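Local coordinates for protein elongation factor G (Thermus thermophilus, PDB 2DY1) that binds GTP with a magnesium ion and probably acts as a GTPase in the elongation stage of protein synthesis, at residues T61-G65 / F289-V293; W484-E488 / A559-M564. All coordinates share one frame; numbering follows the deposited sequence.

Contact 1 of 2, residues T61-G65 / F289-V293; sequences TVRTG and FKVQV. With MG (magnesium ion), chain B; GTP (guanosine-5'-triphosphate), chain C.
Arg63 meets Gln292 with the edge of its guanidinium, two nitrogens gripping a single oxygen. NE donates to Gln292 OE1 at 2.8 Å along a fairly straight bond (158°), arriving in the amide plane on a lone pair. The second bond, from Arg63 NH2 to the same OE1 at 3.1 Å, is more bent and comes from above that plane, since guanidinium and amide are turned 50° apart. A weak bond reaches from Arg63 NH2 to Val291 O (2.9 Å), and Glu408 O also accepts from NH2. Bends at chi2 and chi3 fold the arginine so that NE as well as NH2 faces the strand.

Lys290 supplies a third donor: its NZ bonds Gln292 OE1 from above the amide plane and, at 2.9 Å, a lone pair of Thr64 O. Lys290 NZ lies 4.0 Å from Arg63 NE, but both cations share the amide oxygen, and the salt bridge of Lys290 to Glu90 probably offsets their repulsion. Glutamine suits its place because the bond of NE2 to Asp294 fixes which end of the amide is oxygen. With an alanine in place of Arg63, Gln292 OE1 is likely to lose two of its three donors, and the bond to Val291 O goes with them, weakening the tie to strand 285-294.

Two residues before Arg63, Thr61 binds magnesium through OG1 (2.0 Å), and its backbone N-H donates to the gamma-phosphate oxygen GTP O2G (Thr61 N to O2G 3.0 Å). This is the threonine of the first switch region of translational GTPases in its GTP-bound form, here joined to domain 2.

Contact 2 of 2, residues W484-E488 / A559-M564; sequences WLRLE and AFKKVM
The Phe560 ring is met obliquely by Leu487 and Leu485, neither squarely over a face nor at an edge. Leu487 crosses it at about a right angle and brings both methyls close, CD1 lying 4.0 Å from Phe560 CE2 and CD2 4.1 Å from the same atom. Farther round, the ring of Phe533 meets that of Phe560 with the planes inclined, and Ile516, Ala519 and Ala520 of helix 509-520 also touch it. Another flat group, the guanidinium of Arg486, is on the side of the strand turned from the helix; its edge receives Glu488 OE2 in a salt bridge.

Leu485 works nearer the helix backbone. With CG anti to the backbone N (chi1 173°), it sends CD2 to within 3.6 Å of Phe560 CA, while its CB lies 3.9 Å from Ala559 CB. Alanine suits this spot: its single methyl lets the strand approach closely, with the CA atoms of Leu485 and Ala559 6.1 Å apart. Val563, one helical turn later, splits its branches between two partners. CG1 packs against Leu487 CG at 3.7 Å, whereas CG2 sits 3.6 Å from Leu485 O. Leu487 CD1 also reaches the backbone N of Met564, already bonded to Phe560 O within the helix.

Strand 484-488 and helix 559-564 run 45° apart, their axes 8.5 Å at closest approach. All six touching residues are buried and meet by apolar packing, so cohesion in this part of domain IV should come from close fit and exclusion of water, with the Arg486-Glu488 pair, Lys561 and Lys562 all outside the contact.

From the N terminus the chain first forms the nucleotide-binding domain, and contact 1 closes a long loop of 223 residues that holds most of it, returning from 61-65 to strand 285-294 of domain 2. Only after this loop has closed does contact 2 open, bridging 70 residues between strand 477-489 and helix 549-566 within domain IV. The two are therefore in series, neither nested nor crossed. Their centres lie 56 Å apart and their nearest atoms about 44 Å. Contact 1 is a polar junction between domains beside the GTP site; contact 2 is an apolar union of sheet and helix inside one domain, distant from that site.

Contact 1 of 2, residues T61-G65 / F289-V293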
# COMPACT_ATOMS: atom_id res chain seq x y z
N THR A 61 -2.63 -4.16 13.77
CA THR A 61 -1.86 -5.12 13.02
C THR A 61 -1.06 -4.42 11.93
O THR A 61 -1.58 -4.01 10.90
CB THR A 61 -2.84 -6.18 12.44
OG1 THR A 61 -3.42 -6.88 13.54
CG2 THR A 61 -2.11 -7.19 11.54
N VAL A 62 0.25 -4.31 12.18
CA VAL A 62 1.17 -3.66 11.25
C VAL A 62 1.64 -4.69 10.22
O VAL A 62 1.91 -4.35 9.07
CB VAL A 62 2.39 -3.12 12.03
CG1 VAL A 62 3.47 -2.58 11.08
CG2 VAL A 62 1.91 -2.03 12.98
N ARG A 63 1.74 -5.94 10.68
CA ARG A 63 2.22 -7.03 9.84
C ARG A 63 1.27 -8.21 9.89
O ARG A 63 0.84 -8.63 10.97
CB ARG A 63 3.59 -7.51 10.33
CG ARG A 63 4.66 -6.41 10.47
CD ARG A 63 5.00 -5.76 9.15
NE ARG A 63 5.68 -6.72 8.27
CZ ARG A 63 5.96 -6.49 6.99
NH1 ARG A 63 5.64 -5.34 6.42
NH2 ARG A 63 6.58 -7.43 6.27
N THR A 64 0.93 -8.73 8.72
CA THR A 64 0.06 -9.89 8.64
C THR A 64 0.62 -11.06 9.45
O THR A 64 1.82 -11.36 9.39
CB THR A 64 -0.05 -10.33 7.17
OG1 THR A 64 -0.57 -9.25 6.40
CG2 THR A 64 -0.94 -11.58 7.03
N GLY A 65 -0.26 -11.71 10.21
CA GLY A 65 0.11 -12.88 10.99
C GLY A 65 -0.62 -14.10 10.44
O GLY A 65 -1.77 -14.03 10.05
N PHE A 289 4.69 -14.10 -0.67
CA PHE A 289 3.77 -12.96 -0.58
C PHE A 289 4.19 -11.92 0.43
O PHE A 289 3.68 -10.81 0.42
CB PHE A 289 2.32 -13.43 -0.31
CG PHE A 289 2.09 -13.99 1.06
CD1 PHE A 289 1.60 -13.18 2.09
CD2 PHE A 289 2.32 -15.35 1.31
CE1 PHE A 289 1.33 -13.74 3.37
CE2 PHE A 289 2.06 -15.91 2.56
CZ PHE A 289 1.56 -15.10 3.59
N LYS A 290 5.09 -12.30 1.32
CA LYS A 290 5.63 -11.33 2.29
C LYS A 290 6.92 -11.85 2.88
O LYS A 290 7.24 -13.05 2.80
CB LYS A 290 4.65 -11.02 3.44
CG LYS A 290 4.44 -12.17 4.40
CD LYS A 290 3.73 -11.75 5.69
CE LYS A 290 4.73 -11.13 6.68
NZ LYS A 290 4.06 -10.37 7.79
N VAL A 291 7.65 -10.93 3.51
CA VAL A 291 8.92 -11.27 4.11
C VAL A 291 9.03 -10.59 5.47
O VAL A 291 8.53 -9.47 5.64
CB VAL A 291 10.08 -10.72 3.23
CG1 VAL A 291 11.40 -10.77 3.99
CG2 VAL A 291 10.19 -11.56 1.94
N GLN A 292 9.59 -11.30 6.45
CA GLN A 292 9.89 -10.67 7.76
C GLN A 292 11.40 -10.74 7.93
O GLN A 292 12.02 -11.67 7.45
CB GLN A 292 9.31 -11.45 8.95
CG GLN A 292 7.83 -11.29 9.20
CD GLN A 292 7.41 -9.85 9.44
OE1 GLN A 292 6.62 -9.29 8.70
NE2 GLN A 292 7.96 -9.25 10.50
N VAL A 293 11.99 -9.75 8.59
CA VAL A 293 13.42 -9.82 8.93
C VAL A 293 13.37 -9.39 10.41
O VAL A 293 13.74 -8.27 10.76
CB VAL A 293 14.31 -8.85 8.10
CG1 VAL A 293 15.79 -9.10 8.41
CG2 VAL A 293 14.08 -9.04 6.61
MG MG B . -5.43 -6.74 13.93
PG GTP C . -6.55 -3.73 13.21
O1G GTP C . -5.89 -2.43 13.88
O2G GTP C . -5.46 -4.91 13.19
O3G GTP C . -7.11 -3.46 11.86
O3B GTP C . -7.69 -4.13 14.27
PB GTP C . -8.43 -5.55 14.33
O1B GTP C . -9.45 -5.59 13.26
O2B GTP C . -7.43 -6.64 14.37
O3A GTP C . -9.25 -5.42 15.70
PA GTP C . -8.72 -5.96 17.12
O1A GTP C . -8.89 -7.43 17.17
O2A GTP C . -7.38 -5.39 17.38
O5' GTP C . -9.78 -5.32 18.15
C5' GTP C . -9.70 -3.92 18.43
C4' GTP C . -10.52 -3.60 19.68
O4' GTP C . -11.83 -4.14 19.46
C3' GTP C . -9.94 -4.33 20.88
O3' GTP C . -10.18 -3.56 22.06
C2' GTP C . -10.75 -5.62 20.92
O2' GTP C . -10.83 -6.10 22.26
C1' GTP C . -12.12 -5.05 20.53
N9 GTP C . -13.06 -6.09 20.04
C8 GTP C . -12.83 -6.96 19.06
N7 GTP C . -13.95 -7.64 18.80
C5 GTP C . -14.89 -7.21 19.63
C6 GTP C . -16.23 -7.54 19.82
O6 GTP C . -16.80 -8.38 19.12
N1 GTP C . -16.95 -6.88 20.83
C2 GTP C . -16.32 -5.90 21.61
N2 GTP C . -17.00 -5.27 22.56
N3 GTP C . -15.03 -5.60 21.39
C4 GTP C . -14.33 -6.22 20.43
O HOH W 1 -4.99 -6.08 15.86
O HOH W 2 -5.85 -7.62 12.07

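Contact 2 of 2, residues W484-E488 / A559-M564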
# COMPACT_ATOMS: atom_id res chain seq x y z
N TRP A 484 30.49 32.96 -27.67
CA TRP A 484 29.57 34.07 -27.49
C TRP A 484 28.20 33.40 -27.35
O TRP A 484 27.74 32.66 -28.23
CB TRP A 484 29.60 35.03 -28.68
CG TRP A 484 30.81 35.90 -28.63
CD1 TRP A 484 32.05 35.62 -29.13
CD2 TRP A 484 30.91 37.20 -28.03
NE1 TRP A 484 32.91 36.67 -28.88
CE2 TRP A 484 32.24 37.65 -28.20
CE3 TRP A 484 30.00 38.04 -27.36
CZ2 TRP A 484 32.69 38.90 -27.73
CZ3 TRP A 484 30.44 39.28 -26.89
CH2 TRP A 484 31.78 39.69 -27.08
N LEU A 485 27.55 33.71 -26.23
CA LEU A 485 26.27 33.12 -25.86
C LEU A 485 25.15 34.14 -25.64
O LEU A 485 25.33 35.15 -24.97
CB LEU A 485 26.45 32.35 -24.55
CG LEU A 485 25.17 31.80 -23.90
CD1 LEU A 485 24.69 30.60 -24.71
CD2 LEU A 485 25.47 31.36 -22.45
N ARG A 486 23.98 33.85 -26.21
CA ARG A 486 22.80 34.70 -26.01
C ARG A 486 21.79 33.80 -25.28
O ARG A 486 21.55 32.67 -25.68
CB ARG A 486 22.23 35.14 -27.37
CG ARG A 486 20.99 36.02 -27.30
CD ARG A 486 20.52 36.30 -28.73
NE ARG A 486 19.31 37.13 -28.82
CZ ARG A 486 19.30 38.45 -28.69
NH1 ARG A 486 20.41 39.13 -28.45
NH2 ARG A 486 18.15 39.11 -28.81
N LEU A 487 21.21 34.32 -24.19
CA LEU A 487 20.19 33.60 -23.42
C LEU A 487 18.86 34.32 -23.58
O LEU A 487 18.79 35.54 -23.47
CB LEU A 487 20.55 33.56 -21.93
CG LEU A 487 21.78 32.74 -21.52
CD1 LEU A 487 21.91 32.81 -20.00
CD2 LEU A 487 21.64 31.29 -21.98
N GLU A 488 17.80 33.57 -23.83
CA GLU A 488 16.49 34.18 -23.99
C GLU A 488 15.48 33.43 -23.16
O GLU A 488 15.50 32.20 -23.09
CB GLU A 488 16.05 34.12 -25.45
CG GLU A 488 17.04 34.71 -26.42
CD GLU A 488 16.55 34.66 -27.85
OE1 GLU A 488 15.73 33.78 -28.17
OE2 GLU A 488 17.00 35.50 -28.65
N ALA A 559 30.45 31.74 -19.91
CA ALA A 559 29.51 32.54 -20.67
C ALA A 559 28.13 32.45 -20.02
O ALA A 559 27.46 33.46 -19.85
CB ALA A 559 29.46 32.06 -22.13
N PHE A 560 27.71 31.24 -19.65
CA PHE A 560 26.40 31.10 -19.02
C PHE A 560 26.29 31.92 -17.73
O PHE A 560 25.32 32.66 -17.53
CB PHE A 560 26.09 29.63 -18.74
CG PHE A 560 24.71 29.41 -18.19
CD1 PHE A 560 24.48 29.49 -16.81
CD2 PHE A 560 23.63 29.22 -19.04
CE1 PHE A 560 23.17 29.38 -16.29
CE2 PHE A 560 22.32 29.11 -18.54
CZ PHE A 560 22.10 29.19 -17.16
N LYS A 561 27.27 31.80 -16.85
CA LYS A 561 27.24 32.54 -15.59
C LYS A 561 27.16 34.05 -15.80
O LYS A 561 26.36 34.74 -15.16
CB LYS A 561 28.48 32.21 -14.75
CG LYS A 561 28.67 30.73 -14.46
CD LYS A 561 27.57 30.18 -13.56
CE LYS A 561 27.89 28.75 -13.13
NZ LYS A 561 26.85 28.17 -12.23
N LYS A 562 28.00 34.57 -16.69
CA LYS A 562 28.00 36.01 -16.97
C LYS A 562 26.68 36.48 -17.55
O LYS A 562 26.09 37.45 -17.09
CB LYS A 562 29.13 36.34 -17.95
CG LYS A 562 29.15 37.79 -18.40
CD LYS A 562 30.19 38.03 -19.51
CE LYS A 562 31.58 37.56 -19.10
NZ LYS A 562 32.63 37.88 -20.14
N VAL A 563 26.21 35.77 -18.58
CA VAL A 563 24.98 36.18 -19.23
C VAL A 563 23.72 36.05 -18.38
O VAL A 563 22.87 36.94 -18.40
CB VAL A 563 24.80 35.42 -20.57
CG1 VAL A 563 23.57 35.93 -21.30
CG2 VAL A 563 26.05 35.62 -21.44
N MET A 564 23.59 34.96 -17.63
CA MET A 564 22.39 34.80 -16.82
C MET A 564 22.23 35.97 -15.83
O MET A 564 21.11 36.40 -15.55
CB MET A 564 22.42 33.49 -16.04
CG MET A 564 21.21 33.34 -15.13
SD MET A 564 21.23 31.84 -14.15
CE MET A 564 19.70 32.11 -13.18